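Local structure of endoglucanase (Humicola insolens, 1DYS) at residues P241-Y246 with F263-S268; R111-Y116 with I163-S168; P195-V200 with R255-P260; G3-G8 with H174-L179; L29-Q34 with Y334-T339. The protein hydrolyses internal beta-1,4-glucosidic linkages of cellulose as a family 6 glycoside hydrolase endoglucanase, contributing to the recycling of plant biomass. All coordinates share one frame; numbering follows the deposited sequence.

Overall arrangement
The five contacts sample the barrel-like fold of a family 6 glycoside hydrolase, helices around parallel strands. Interactions 1 and 4 both reach the parallel sheet, their centres about 17 Å apart, and touch where Ile-264 packs on Phe-6 and Tyr-178. Interaction 2, nested in the loop that interaction 4 closes, joins helices 108-126 and 150-169. Interaction 3 adds helix 190-207; its segments alternate along the chain with those of interaction 1. Peripheral interaction 5, within about 5 Å of interaction 1 at the nearest atoms, joins segments 300 residues apart at their closest ends, enclosing interactions 1 to 3. The contacts thus tie amino-terminal turn, sheet and helices together, with interaction 1 beside the likely substrate site.

Interaction 1: P241-Y246 with F263-S268; sequences PDESRY and FIIDQS
The rings of Tyr-246 and Phe-263 meet obliquely, Tyr-246 CE2 lying 4.3 Å from Phe-263 CE2, where the first turn of helix 243-255 packs on strand 262-266 of the parallel sheet in this family 6 fold. A third flat group, the Arg-245 guanidinium, has Pro-241 CG over the centre of one face and Asp-242 OD2 at its edge. Asp-242 is the helix N-cap: its OD1 accepts from Arg-245 N and, from the opposite face of the carboxylate, from Arg-245 NE, the latter within a side-on salt bridge. Across the contact, Ile-265 meets Glu-243 CB from one side with two methyls, CD1 and CG2, each 3.7 Å away. The Glu-243 chain bends at chi2 (-71°), and its carboxylate bonds to Gly-184 N, Asn-224 ND2 and Ser-218 OG, close to Asn-183, which probably binds substrate. Tyr-246 OH bonds to Val-181 O. The nearest approach of the two segments is Ile-265 CD1 to the carbonyl oxygen Glu-243 O, 3.4 Å.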
# COMPACT_ATOMS: atom_id res chain seq x y z
N PRO A 241 24.50 -1.45 21.67
CA PRO A 241 25.00 -0.69 20.55
C PRO A 241 25.25 -1.43 19.26
O PRO A 241 25.55 -0.78 18.26
CB PRO A 241 26.29 0.02 21.07
CG PRO A 241 26.79 -1.12 21.92
CD PRO A 241 25.59 -1.70 22.64
N ASP A 242 25.07 -2.74 19.26
CA ASP A 242 25.05 -3.53 18.04
C ASP A 242 24.05 -4.65 18.30
O ASP A 242 23.58 -4.76 19.46
CB ASP A 242 26.41 -3.95 17.53
CG ASP A 242 27.21 -4.79 18.49
OD1 ASP A 242 26.60 -5.32 19.44
OD2 ASP A 242 28.44 -4.91 18.30
N GLU A 243 23.63 -5.33 17.24
CA GLU A 243 22.59 -6.34 17.38
C GLU A 243 23.05 -7.57 18.13
O GLU A 243 22.24 -8.21 18.81
CB GLU A 243 21.99 -6.62 16.00
CG GLU A 243 21.31 -5.34 15.47
CD GLU A 243 20.04 -5.04 16.26
OE1 GLU A 243 19.16 -5.92 16.21
OE2 GLU A 243 19.94 -4.01 16.93
N SER A 244 24.34 -7.90 18.03
CA SER A 244 24.87 -9.02 18.81
C SER A 244 24.71 -8.68 20.29
O SER A 244 24.26 -9.56 21.02
CB SER A 244 26.34 -9.28 18.48
OG SER A 244 26.79 -10.36 19.32
N ARG A 245 25.03 -7.46 20.73
CA ARG A 245 24.86 -7.16 22.16
C ARG A 245 23.39 -6.99 22.52
O ARG A 245 22.94 -7.35 23.60
CB ARG A 245 25.71 -5.99 22.64
CG ARG A 245 27.18 -6.46 22.73
CD ARG A 245 28.04 -5.22 22.94
NE ARG A 245 28.40 -4.62 21.64
CZ ARG A 245 29.18 -3.54 21.59
NH1 ARG A 245 29.58 -3.01 22.75
NH2 ARG A 245 29.54 -3.01 20.44
N TYR A 246 22.58 -6.54 21.55
CA TYR A 246 21.13 -6.45 21.86
C TYR A 246 20.57 -7.84 22.15
O TYR A 246 19.87 -7.99 23.15
CB TYR A 246 20.39 -5.79 20.69
CG TYR A 246 18.88 -5.70 20.88
CD1 TYR A 246 18.31 -5.20 22.02
CD2 TYR A 246 18.04 -6.11 19.86
CE1 TYR A 246 16.93 -5.12 22.20
CE2 TYR A 246 16.66 -6.05 20.00
CZ TYR A 246 16.12 -5.53 21.17
OH TYR A 246 14.76 -5.50 21.34
N PHE A 263 17.97 -15.65 19.01
CA PHE A 263 17.67 -14.63 18.01
C PHE A 263 18.01 -15.02 16.58
O PHE A 263 18.91 -15.80 16.32
CB PHE A 263 18.54 -13.37 18.26
CG PHE A 263 17.94 -12.41 19.24
CD1 PHE A 263 17.83 -12.77 20.57
CD2 PHE A 263 17.36 -11.21 18.86
CE1 PHE A 263 17.24 -11.94 21.49
CE2 PHE A 263 16.80 -10.36 19.78
CZ PHE A 263 16.71 -10.71 21.13
N ILE A 264 17.34 -14.39 15.62
CA ILE A 264 17.74 -14.39 14.22
C ILE A 264 17.85 -12.89 13.90
O ILE A 264 17.05 -12.16 14.44
CB ILE A 264 16.98 -15.11 13.13
CG1 ILE A 264 15.49 -14.71 13.17
CG2 ILE A 264 17.14 -16.61 13.35
CD1 ILE A 264 14.59 -15.50 12.24
N ILE A 265 18.94 -12.45 13.26
CA ILE A 265 19.17 -11.00 13.13
C ILE A 265 19.34 -10.64 11.66
O ILE A 265 20.12 -11.22 10.93
CB ILE A 265 20.47 -10.56 13.83
CG1 ILE A 265 20.29 -10.74 15.34
CG2 ILE A 265 20.79 -9.09 13.57
CD1 ILE A 265 21.35 -10.21 16.24
N ASP A 266 18.54 -9.67 11.19
CA ASP A 266 18.57 -9.29 9.78
C ASP A 266 19.87 -8.50 9.54
O ASP A 266 20.18 -7.62 10.34
CB ASP A 266 17.41 -8.30 9.52
CG ASP A 266 17.05 -8.13 8.05
OD1 ASP A 266 17.68 -8.67 7.12
OD2 ASP A 266 16.06 -7.38 7.79
N GLN A 267 20.57 -8.85 8.46
CA GLN A 267 21.69 -8.04 8.01
C GLN A 267 21.50 -7.78 6.52
O GLN A 267 22.44 -7.51 5.80
CB GLN A 267 23.08 -8.68 8.23
CG GLN A 267 23.50 -8.77 9.69
CD GLN A 267 23.86 -7.40 10.26
OE1 GLN A 267 25.00 -6.95 10.15
NE2 GLN A 267 22.88 -6.76 10.85
N SER A 268 20.22 -7.75 6.05
CA SER A 268 19.95 -7.46 4.64
C SER A 268 20.52 -6.12 4.22
O SER A 268 20.99 -5.96 3.09
CB SER A 268 18.43 -7.44 4.39
OG SER A 268 17.83 -6.47 5.27

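Interaction 2: R111-Y116 with I163-S168; sequences RYKNEY and IGYAIS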
# COMPACT_ATOMS: atom_id res chain seq x y z
N ARG A 111 -11.00 -11.10 11.46
CA ARG A 111 -10.50 -11.28 10.10
C ARG A 111 -9.03 -11.77 10.13
O ARG A 111 -8.66 -12.65 9.36
CB ARG A 111 -10.63 -10.01 9.27
CG ARG A 111 -12.04 -9.44 9.11
CD ARG A 111 -12.01 -8.10 8.36
NE ARG A 111 -13.39 -7.76 7.96
CZ ARG A 111 -13.70 -6.58 7.41
NH1 ARG A 111 -12.79 -5.64 7.14
NH2 ARG A 111 -14.98 -6.37 7.10
N TYR A 112 -8.27 -11.20 11.06
CA TYR A 112 -6.89 -11.67 11.26
C TYR A 112 -6.85 -13.14 11.66
O TYR A 112 -6.08 -13.92 11.09
CB TYR A 112 -6.20 -10.89 12.35
CG TYR A 112 -4.74 -11.16 12.62
CD1 TYR A 112 -3.74 -10.70 11.77
CD2 TYR A 112 -4.38 -11.85 13.76
CE1 TYR A 112 -2.40 -10.95 12.09
CE2 TYR A 112 -3.04 -12.08 14.08
CZ TYR A 112 -2.06 -11.61 13.23
OH TYR A 112 -0.75 -11.85 13.57
N LYS A 113 -7.70 -13.53 12.64
CA LYS A 113 -7.68 -14.98 12.92
C LYS A 113 -8.15 -15.85 11.77
O LYS A 113 -7.50 -16.85 11.42
CB LYS A 113 -8.60 -15.28 14.12
CG LYS A 113 -8.21 -14.48 15.34
CD LYS A 113 -9.18 -14.82 16.50
CE LYS A 113 -8.59 -14.28 17.79
NZ LYS A 113 -9.62 -14.19 18.86
N ASN A 114 -9.35 -15.58 11.24
CA ASN A 114 -10.00 -16.48 10.30
C ASN A 114 -9.57 -16.35 8.86
O ASN A 114 -9.55 -17.38 8.18
CB ASN A 114 -11.53 -16.26 10.42
CG ASN A 114 -11.94 -16.51 11.88
OD1 ASN A 114 -11.50 -17.47 12.50
ND2 ASN A 114 -12.75 -15.64 12.47
N GLU A 115 -9.21 -15.17 8.40
CA GLU A 115 -8.85 -15.00 7.00
C GLU A 115 -7.33 -14.92 6.79
O GLU A 115 -6.98 -15.02 5.60
CB GLU A 115 -9.50 -13.71 6.45
CG GLU A 115 -11.02 -13.80 6.33
CD GLU A 115 -11.62 -12.56 5.68
OE1 GLU A 115 -11.33 -12.25 4.50
OE2 GLU A 115 -12.37 -11.84 6.36
N TYR A 116 -6.57 -14.75 7.88
CA TYR A 116 -5.11 -14.63 7.68
C TYR A 116 -4.34 -15.69 8.47
O TYR A 116 -3.72 -16.50 7.77
CB TYR A 116 -4.66 -13.20 7.93
CG TYR A 116 -3.16 -13.02 7.77
CD1 TYR A 116 -2.58 -12.90 6.52
CD2 TYR A 116 -2.34 -13.03 8.88
CE1 TYR A 116 -1.19 -12.77 6.37
CE2 TYR A 116 -0.94 -12.90 8.75
CZ TYR A 116 -0.40 -12.76 7.50
OH TYR A 116 0.97 -12.63 7.34
N ILE A 163 -1.57 -11.72 18.47
CA ILE A 163 -0.26 -12.37 18.36
C ILE A 163 -0.26 -13.72 19.08
O ILE A 163 0.23 -14.77 18.61
CB ILE A 163 0.84 -11.44 18.88
CG1 ILE A 163 0.94 -10.15 18.05
CG2 ILE A 163 2.16 -12.21 18.78
CD1 ILE A 163 2.02 -9.19 18.53
N GLY A 164 -0.90 -13.71 20.27
CA GLY A 164 -1.01 -14.99 21.01
C GLY A 164 -1.73 -16.02 20.16
O GLY A 164 -1.41 -17.20 20.20
N TYR A 165 -2.77 -15.57 19.43
CA TYR A 165 -3.51 -16.45 18.57
C TYR A 165 -2.64 -17.03 17.45
O TYR A 165 -2.68 -18.24 17.19
CB TYR A 165 -4.77 -15.78 17.98
CG TYR A 165 -5.55 -16.74 17.11
CD1 TYR A 165 -6.47 -17.60 17.74
CD2 TYR A 165 -5.45 -16.84 15.74
CE1 TYR A 165 -7.18 -18.51 16.99
CE2 TYR A 165 -6.16 -17.76 15.00
CZ TYR A 165 -7.05 -18.60 15.63
OH TYR A 165 -7.79 -19.51 14.92
N ALA A 166 -1.81 -16.15 16.89
CA ALA A 166 -0.91 -16.63 15.83
C ALA A 166 0.09 -17.66 16.37
O ALA A 166 0.23 -18.69 15.70
CB ALA A 166 -0.22 -15.38 15.29
N ILE A 167 0.64 -17.44 17.56
CA ILE A 167 1.56 -18.41 18.15
C ILE A 167 0.78 -19.71 18.38
O ILE A 167 1.28 -20.79 18.09
CB ILE A 167 2.13 -17.92 19.48
CG1 ILE A 167 3.01 -16.66 19.24
CG2 ILE A 167 2.98 -18.95 20.21
CD1 ILE A 167 3.37 -15.87 20.48
N SER A 168 -0.42 -19.56 18.98
CA SER A 168 -1.20 -20.77 19.29
C SER A 168 -1.48 -21.62 18.07
O SER A 168 -1.61 -22.86 18.17
CB SER A 168 -2.52 -20.42 19.99
OG SER A 168 -3.58 -19.93 19.17
O HOH W 1 -10.61 -19.54 14.48
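Lys-113 lays its aliphatic chain over one face of the Tyr-165 ring, and this CH-pi contact is the chief one between residues 111-116 and 163-168, on helices 108-126 and 150-169. The evidence is direct: Lys-113 CG stands 3.9 Å from the centroid of the Tyr-165 ring and 18° off its normal. Lys-113 CB sits nearer the hydroxyl end, 3.6 Å from Tyr-165 CE2, whereas Lys-113 CE lies over the same face toward the CB end of the tyrosine, 3.9 Å from Tyr-165 CD1. The lysine can span the ring because its chain is extended beyond CG (chi2 180°, chi3 167°). Beside this pair, Tyr-112 OH approaches the methyl of Ala-166, with 4.0 Å between OH and CB.

The next shell fixes the polar ends. Lys-113 NZ forms a salt bridge with Glu-161, one turn before Tyr-165, and Tyr-165 OH bonds to Asn-118 OD1. A water bridges the helices as well, donating to Asn-114 OD1 (3.0 Å) and to Tyr-165 OH (2.9 Å). Tyr-112 OH is held by Glu-137, and Val-117 packs against Tyr-112, Tyr-165 and Ala-166. Both helices belong to the outer layer around the parallel sheet.

Lys-113 thus meets Tyr-165 through its methylenes, while its ammonium finds its carboxylate partner in Glu-161, outside the two segments.

Interaction 3: P195-V200 with R255-P260; sequences PTAQEV and RQRGLP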
# COMPACT_ATOMS: atom_id res chain seq x y z
N PRO A 195 10.70 -4.02 30.11
CA PRO A 195 9.38 -3.77 29.54
C PRO A 195 9.22 -4.63 28.29
O PRO A 195 8.13 -5.15 28.09
CB PRO A 195 9.31 -2.27 29.20
CG PRO A 195 10.30 -1.74 30.20
CD PRO A 195 11.42 -2.77 30.35
N THR A 196 10.29 -4.87 27.53
CA THR A 196 10.20 -5.77 26.37
C THR A 196 9.99 -7.21 26.77
O THR A 196 9.14 -7.95 26.25
CB THR A 196 11.49 -5.66 25.52
OG1 THR A 196 11.56 -4.28 25.13
CG2 THR A 196 11.40 -6.53 24.28
N ALA A 197 10.73 -7.69 27.79
CA ALA A 197 10.52 -9.05 28.26
C ALA A 197 9.15 -9.29 28.86
O ALA A 197 8.60 -10.38 28.73
CB ALA A 197 11.61 -9.42 29.29
N GLN A 198 8.60 -8.27 29.52
CA GLN A 198 7.29 -8.35 30.14
C GLN A 198 6.22 -8.52 29.06
O GLN A 198 5.28 -9.30 29.19
CB GLN A 198 7.01 -7.09 30.98
CG GLN A 198 5.63 -7.16 31.67
CD GLN A 198 5.65 -8.38 32.60
OE1 GLN A 198 6.51 -8.39 33.49
NE2 GLN A 198 4.80 -9.37 32.39
N GLU A 199 6.40 -7.75 27.97
CA GLU A 199 5.47 -7.86 26.84
C GLU A 199 5.47 -9.25 26.26
O GLU A 199 4.39 -9.81 25.97
CB GLU A 199 5.82 -6.82 25.78
CG GLU A 199 4.64 -6.21 25.05
CD GLU A 199 3.38 -6.00 25.86
OE1 GLU A 199 3.41 -5.61 27.04
OE2 GLU A 199 2.30 -6.23 25.25
N VAL A 200 6.64 -9.86 26.04
CA VAL A 200 6.73 -11.23 25.56
C VAL A 200 6.10 -12.19 26.56
O VAL A 200 5.40 -13.10 26.16
CB VAL A 200 8.22 -11.55 25.30
CG1 VAL A 200 8.43 -13.01 25.00
CG2 VAL A 200 8.76 -10.66 24.17
N ARG A 255 15.98 -15.10 30.10
CA ARG A 255 16.49 -16.24 30.86
C ARG A 255 16.11 -16.22 32.32
O ARG A 255 15.69 -17.21 32.92
CB ARG A 255 18.02 -16.19 30.68
CG ARG A 255 18.72 -17.21 31.57
CD ARG A 255 20.18 -17.29 31.19
NE ARG A 255 20.36 -17.64 29.78
CZ ARG A 255 20.92 -16.86 28.88
NH1 ARG A 255 21.33 -15.64 29.22
NH2 ARG A 255 21.07 -17.21 27.62
N GLN A 256 16.19 -15.05 32.95
CA GLN A 256 15.85 -14.78 34.32
C GLN A 256 14.36 -14.89 34.60
O GLN A 256 13.93 -14.94 35.76
CB GLN A 256 16.26 -13.36 34.72
CG GLN A 256 17.72 -13.20 35.09
CD GLN A 256 18.25 -14.42 35.83
OE1 GLN A 256 19.21 -15.04 35.37
NE2 GLN A 256 17.60 -14.78 36.92
N ARG A 257 13.55 -14.86 33.55
CA ARG A 257 12.11 -15.00 33.69
C ARG A 257 11.71 -16.38 33.17
O ARG A 257 10.55 -16.77 33.04
CB ARG A 257 11.33 -13.90 32.98
CG ARG A 257 11.63 -12.46 33.39
CD ARG A 257 11.08 -11.54 32.30
NE ARG A 257 10.98 -10.15 32.64
CZ ARG A 257 9.88 -9.45 32.92
NH1 ARG A 257 8.68 -10.00 32.97
NH2 ARG A 257 10.04 -8.15 33.17
N GLY A 258 12.73 -17.15 32.77
CA GLY A 258 12.62 -18.48 32.22
C GLY A 258 11.92 -18.63 30.88
O GLY A 258 11.17 -19.56 30.58
N LEU A 259 12.11 -17.65 30.01
CA LEU A 259 11.48 -17.62 28.68
C LEU A 259 12.56 -17.85 27.64
O LEU A 259 13.75 -17.84 28.00
CB LEU A 259 10.91 -16.21 28.50
CG LEU A 259 9.83 -15.72 29.46
CD1 LEU A 259 9.59 -14.23 29.30
CD2 LEU A 259 8.52 -16.48 29.27
N PRO A 260 12.20 -18.10 26.40
CA PRO A 260 13.10 -18.33 25.29
C PRO A 260 14.09 -17.19 25.09
O PRO A 260 13.89 -16.07 25.52
CB PRO A 260 12.29 -18.59 24.01
CG PRO A 260 10.90 -18.27 24.46
CD PRO A 260 10.80 -18.16 25.96
O HOH W 2 8.50 -5.84 34.03
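Arg-257 and Leu-259 reach helix 190-207 from the turn that ends helix 243-255; the two helices are neighbours in the outer layer of the fold. Arg-255 opens a type I beta turn, its O accepting from Gly-258 N. Arg-257 then crosses to the helix, its chain extended from CG to NE (chi2 163°, chi3 166°). Its NE lies 3.5 Å from Ala-197 CB, and one guanidinium face rests over the backbone at Ala-197 and Gln-198. At the edge, Arg-257 NH1 donates 2.8 Å to Gln-198 OE1 along a nearly straight line (177°), from above the carbonyl plane of the amide. A water at the same edge accepts from Arg-257 NH2 and donates to Gln-198 OE1; NH2 also pairs with Glu-194. Gly-258, with positive phi, completes a Schellman motif. Leu-259 turns back to the helix, its CD1 4.0 Å from Ala-197 O, beside Met-254. The guanidinium therefore combines face packing with edge bonding, and the salt bridge to Glu-194 probably offsets its charge.

Interaction 4: G3-G8 with H174-L179; sequences GNPFSG and HIHLYL
Near the amino terminus an Asx turn at Asn-4 overlaps a type I beta turn from Asn-4 to Ser-7 and presents Pro-5 and Phe-6 to the interior side of strand 175-180 in the barrel-like sheet. Asn-4 OD1 accepts at 2.8 Å from Phe-6 N, which stands above the amide plane, and Ser-7 N to Asn-4 O closes the beta turn. Pro-5 CB then sits almost squarely over the His-176 imidazole, 3.4 Å from the ring centroid and 8° off the normal: a CH-pi contact. The neighbouring Pro-5 CG is 3.3 Å from Tyr-178 OH, meeting that ring at its edge. Phe-6 reaches the same hydroxyl with its own edge, CE1 lying 3.4 Å from Tyr-178 OH and 3.8 Å from Tyr-178 CE2. His-176 and Tyr-178 lie on the same side because they are two apart on the strand; similar first torsions (chi1 -50° and -68°), CG beside the backbone N, then send both rings in similar directions. Gln-131 bonds to His-176 NE2, and Asp-304 to Tyr-178 OH. Phe-6 also touches Ala-133, Ile-264, Ala-305 and Val-307, so the turn packs against strands 132-136, 262-266 and 303-307 as well as 175-180.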
# COMPACT_ATOMS: atom_id res chain seq x y z
N GLY A 3 17.59 -27.65 19.65
CA GLY A 3 18.51 -27.46 18.53
C GLY A 3 18.16 -26.17 17.77
O GLY A 3 17.03 -25.68 17.79
N ASN A 4 19.20 -25.62 17.15
CA ASN A 4 19.01 -24.41 16.32
C ASN A 4 18.45 -24.95 15.03
O ASN A 4 18.96 -25.83 14.34
CB ASN A 4 20.35 -23.72 16.19
CG ASN A 4 20.51 -22.75 15.03
OD1 ASN A 4 19.52 -22.45 14.36
ND2 ASN A 4 21.73 -22.29 14.80
N PRO A 5 17.30 -24.44 14.62
CA PRO A 5 16.64 -24.93 13.41
C PRO A 5 17.37 -24.65 12.11
O PRO A 5 17.05 -25.21 11.06
CB PRO A 5 15.23 -24.31 13.41
CG PRO A 5 15.32 -23.24 14.45
CD PRO A 5 16.52 -23.45 15.34
N PHE A 6 18.34 -23.73 12.11
CA PHE A 6 19.06 -23.36 10.91
C PHE A 6 20.32 -24.24 10.73
O PHE A 6 20.94 -24.19 9.69
CB PHE A 6 19.48 -21.89 10.95
CG PHE A 6 18.32 -20.94 10.81
CD1 PHE A 6 17.58 -20.52 11.92
CD2 PHE A 6 17.96 -20.49 9.55
CE1 PHE A 6 16.53 -19.64 11.79
CE2 PHE A 6 16.88 -19.65 9.39
CZ PHE A 6 16.18 -19.22 10.51
N SER A 7 20.72 -24.91 11.80
CA SER A 7 21.88 -25.79 11.78
C SER A 7 21.86 -26.77 10.62
O SER A 7 20.96 -27.59 10.41
CB SER A 7 21.92 -26.60 13.09
OG SER A 7 23.26 -26.83 13.50
N GLY A 8 22.89 -26.69 9.77
CA GLY A 8 23.07 -27.50 8.61
C GLY A 8 22.10 -27.24 7.47
O GLY A 8 22.08 -27.96 6.48
N HIS A 174 8.11 -28.65 12.72
CA HIS A 174 8.79 -28.14 11.54
C HIS A 174 8.56 -26.63 11.39
O HIS A 174 9.03 -26.03 10.43
CB HIS A 174 8.38 -28.88 10.27
CG HIS A 174 6.91 -28.67 9.96
ND1 HIS A 174 5.90 -29.14 10.76
CD2 HIS A 174 6.32 -28.01 8.94
CE1 HIS A 174 4.74 -28.80 10.23
NE2 HIS A 174 4.96 -28.07 9.14
N ILE A 175 7.89 -26.06 12.39
CA ILE A 175 7.64 -24.61 12.38
C ILE A 175 8.37 -23.97 13.56
O ILE A 175 8.15 -24.28 14.73
CB ILE A 175 6.14 -24.29 12.51
CG1 ILE A 175 5.32 -24.89 11.37
CG2 ILE A 175 5.94 -22.77 12.57
CD1 ILE A 175 3.81 -24.74 11.58
N HIS A 176 9.28 -23.02 13.26
CA HIS A 176 10.11 -22.36 14.26
C HIS A 176 9.78 -20.88 14.34
O HIS A 176 9.95 -20.18 13.36
CB HIS A 176 11.58 -22.58 13.88
CG HIS A 176 11.81 -24.05 13.60
ND1 HIS A 176 11.96 -24.96 14.64
CD2 HIS A 176 11.82 -24.73 12.45
CE1 HIS A 176 12.09 -26.16 14.07
NE2 HIS A 176 12.02 -26.06 12.76
N LEU A 177 9.20 -20.50 15.47
CA LEU A 177 8.68 -19.14 15.60
C LEU A 177 9.66 -18.20 16.24
O LEU A 177 10.24 -18.47 17.29
CB LEU A 177 7.38 -19.19 16.40
CG LEU A 177 6.27 -20.07 15.81
CD1 LEU A 177 5.07 -20.11 16.75
CD2 LEU A 177 5.84 -19.57 14.43
N TYR A 178 9.84 -17.02 15.60
CA TYR A 178 10.69 -15.97 16.12
C TYR A 178 9.84 -14.72 16.24
O TYR A 178 9.38 -14.14 15.24
CB TYR A 178 11.89 -15.76 15.17
CG TYR A 178 12.88 -16.93 15.13
CD1 TYR A 178 13.92 -16.95 16.06
CD2 TYR A 178 12.77 -17.95 14.22
CE1 TYR A 178 14.86 -17.98 16.04
CE2 TYR A 178 13.67 -19.00 14.20
CZ TYR A 178 14.70 -19.00 15.11
OH TYR A 178 15.57 -20.05 15.03
N LEU A 179 9.55 -14.28 17.45
CA LEU A 179 8.73 -13.11 17.74
C LEU A 179 9.56 -11.84 17.63
O LEU A 179 10.62 -11.70 18.25
CB LEU A 179 8.07 -13.31 19.12
CG LEU A 179 7.20 -12.21 19.67
CD1 LEU A 179 6.00 -11.97 18.75
CD2 LEU A 179 6.71 -12.60 21.08

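Interaction 5: L29-Q34 with Y334-T339; sequences LSRGDQ and YAQMLT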
# COMPACT_ATOMS: atom_id res chain seq x y z
N LEU A 29 25.56 -4.46 -15.85
CA LEU A 29 26.10 -4.94 -17.12
C LEU A 29 26.14 -3.82 -18.16
O LEU A 29 27.18 -3.60 -18.82
CB LEU A 29 25.27 -6.07 -17.67
CG LEU A 29 25.59 -7.52 -17.45
CD1 LEU A 29 24.75 -8.39 -18.36
CD2 LEU A 29 27.06 -7.82 -17.55
N SER A 30 25.08 -3.03 -18.28
CA SER A 30 24.96 -1.94 -19.22
C SER A 30 25.92 -0.78 -19.09
O SER A 30 25.96 0.15 -19.91
CB SER A 30 23.50 -1.43 -19.12
OG SER A 30 22.64 -2.51 -19.49
N ARG A 31 26.73 -0.74 -18.06
CA ARG A 31 27.77 0.24 -17.83
C ARG A 31 29.12 -0.47 -17.87
O ARG A 31 30.13 0.09 -17.44
CB ARG A 31 27.58 1.01 -16.53
CG ARG A 31 26.20 1.68 -16.51
CD ARG A 31 26.12 2.62 -15.33
NE ARG A 31 26.49 1.99 -14.06
CZ ARG A 31 25.55 1.73 -13.14
NH1 ARG A 31 24.27 2.01 -13.42
NH2 ARG A 31 25.90 1.18 -12.00
N GLY A 32 29.12 -1.73 -18.30
CA GLY A 32 30.33 -2.53 -18.38
C GLY A 32 30.87 -3.00 -17.04
O GLY A 32 31.97 -3.56 -16.94
N ASP A 33 30.06 -2.84 -15.99
CA ASP A 33 30.48 -3.24 -14.65
C ASP A 33 30.13 -4.70 -14.38
O ASP A 33 29.08 -5.05 -13.83
CB ASP A 33 29.88 -2.28 -13.64
CG ASP A 33 30.33 -2.52 -12.22
OD1 ASP A 33 31.11 -3.46 -11.96
OD2 ASP A 33 29.91 -1.73 -11.34
N GLN A 34 31.09 -5.56 -14.75
CA GLN A 34 30.93 -7.00 -14.58
C GLN A 34 31.06 -7.41 -13.12
O GLN A 34 30.42 -8.39 -12.72
CB GLN A 34 32.02 -7.78 -15.32
CG GLN A 34 31.56 -8.37 -16.63
CD GLN A 34 31.07 -7.30 -17.58
OE1 GLN A 34 30.01 -7.39 -18.19
NE2 GLN A 34 31.86 -6.23 -17.69
N TYR A 334 18.94 2.19 -5.43
CA TYR A 334 19.27 1.76 -4.07
C TYR A 334 19.87 0.36 -4.09
O TYR A 334 20.84 0.14 -3.34
CB TYR A 334 18.03 1.88 -3.19
CG TYR A 334 18.32 1.84 -1.72
CD1 TYR A 334 18.53 0.60 -1.11
CD2 TYR A 334 18.39 2.95 -0.92
CE1 TYR A 334 18.79 0.50 0.25
CE2 TYR A 334 18.63 2.89 0.43
CZ TYR A 334 18.83 1.64 1.01
OH TYR A 334 19.10 1.58 2.35
N ALA A 335 19.28 -0.53 -4.90
CA ALA A 335 19.81 -1.86 -5.07
C ALA A 335 21.24 -1.82 -5.64
O ALA A 335 22.11 -2.53 -5.12
CB ALA A 335 18.95 -2.70 -6.00
N GLN A 336 21.53 -0.93 -6.57
CA GLN A 336 22.91 -0.77 -7.06
C GLN A 336 23.81 -0.32 -5.93
O GLN A 336 24.91 -0.86 -5.72
CB GLN A 336 22.92 0.21 -8.27
CG GLN A 336 22.21 -0.38 -9.48
CD GLN A 336 22.17 0.67 -10.59
OE1 GLN A 336 23.24 1.21 -10.89
NE2 GLN A 336 21.00 0.95 -11.13
N MET A 337 23.40 0.63 -5.09
CA MET A 337 24.17 1.09 -3.95
C MET A 337 24.49 -0.03 -2.97
O MET A 337 25.62 -0.24 -2.48
CB MET A 337 23.49 2.27 -3.25
CG MET A 337 24.12 2.61 -1.91
SD MET A 337 23.08 3.53 -0.75
CE MET A 337 21.91 2.21 -0.38
N LEU A 338 23.46 -0.86 -2.66
CA LEU A 338 23.70 -1.95 -1.71
C LEU A 338 24.75 -2.92 -2.30
O LEU A 338 25.49 -3.51 -1.51
CB LEU A 338 22.43 -2.74 -1.40
CG LEU A 338 21.36 -1.97 -0.58
CD1 LEU A 338 20.08 -2.79 -0.67
CD2 LEU A 338 21.79 -1.67 0.83
N THR A 339 24.76 -3.04 -3.61
CA THR A 339 25.68 -3.98 -4.25
C THR A 339 27.10 -3.43 -4.21
O THR A 339 28.00 -4.12 -3.75
CB THR A 339 25.28 -4.18 -5.71
OG1 THR A 339 23.95 -4.71 -5.84
CG2 THR A 339 26.21 -5.21 -6.37
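A type I beta turn from Leu-29 to Gly-32, closed by Gly-32 N to Leu-29 O at 2.7 Å, carries Arg-31 toward helix 332-340 as part of a Schellman motif that ends helix 15-29, with Gly-32 of positive phi as its C-prime residue, Asp-33 N bonding back to Phe-28 O, and Asp-33 then serving as N-cap of helix 34-46.

The contact itself rests on one pair of side chains at the surface. Arg-31 presents the end of its guanidinium to Gln-336, and both terminal nitrogens donate to the single oxygen OE1. That oxygen lies in the guanidinium plane, while both donors approach it from the same face of the amide and are tilted from the carbonyl plane. Such a two-to-one grip bends both bonds, with N-H...O angles of 144° for NH1 and 142° for NH2. The two planar groups are 26° apart. Gln-336 reaches out because its chain is extended beyond CG, and Asp-332 OD2 accepts from its NE2, which probably helps to set which end of the amide faces the arginine. Thr-24 and Ala-27 of helix 15-29 pack against Gln-336. The two bonds to Gln-336 OE1 are almost equal, 2.8 Å from Arg-31 NH1 and 2.9 Å from Arg-31 NH2.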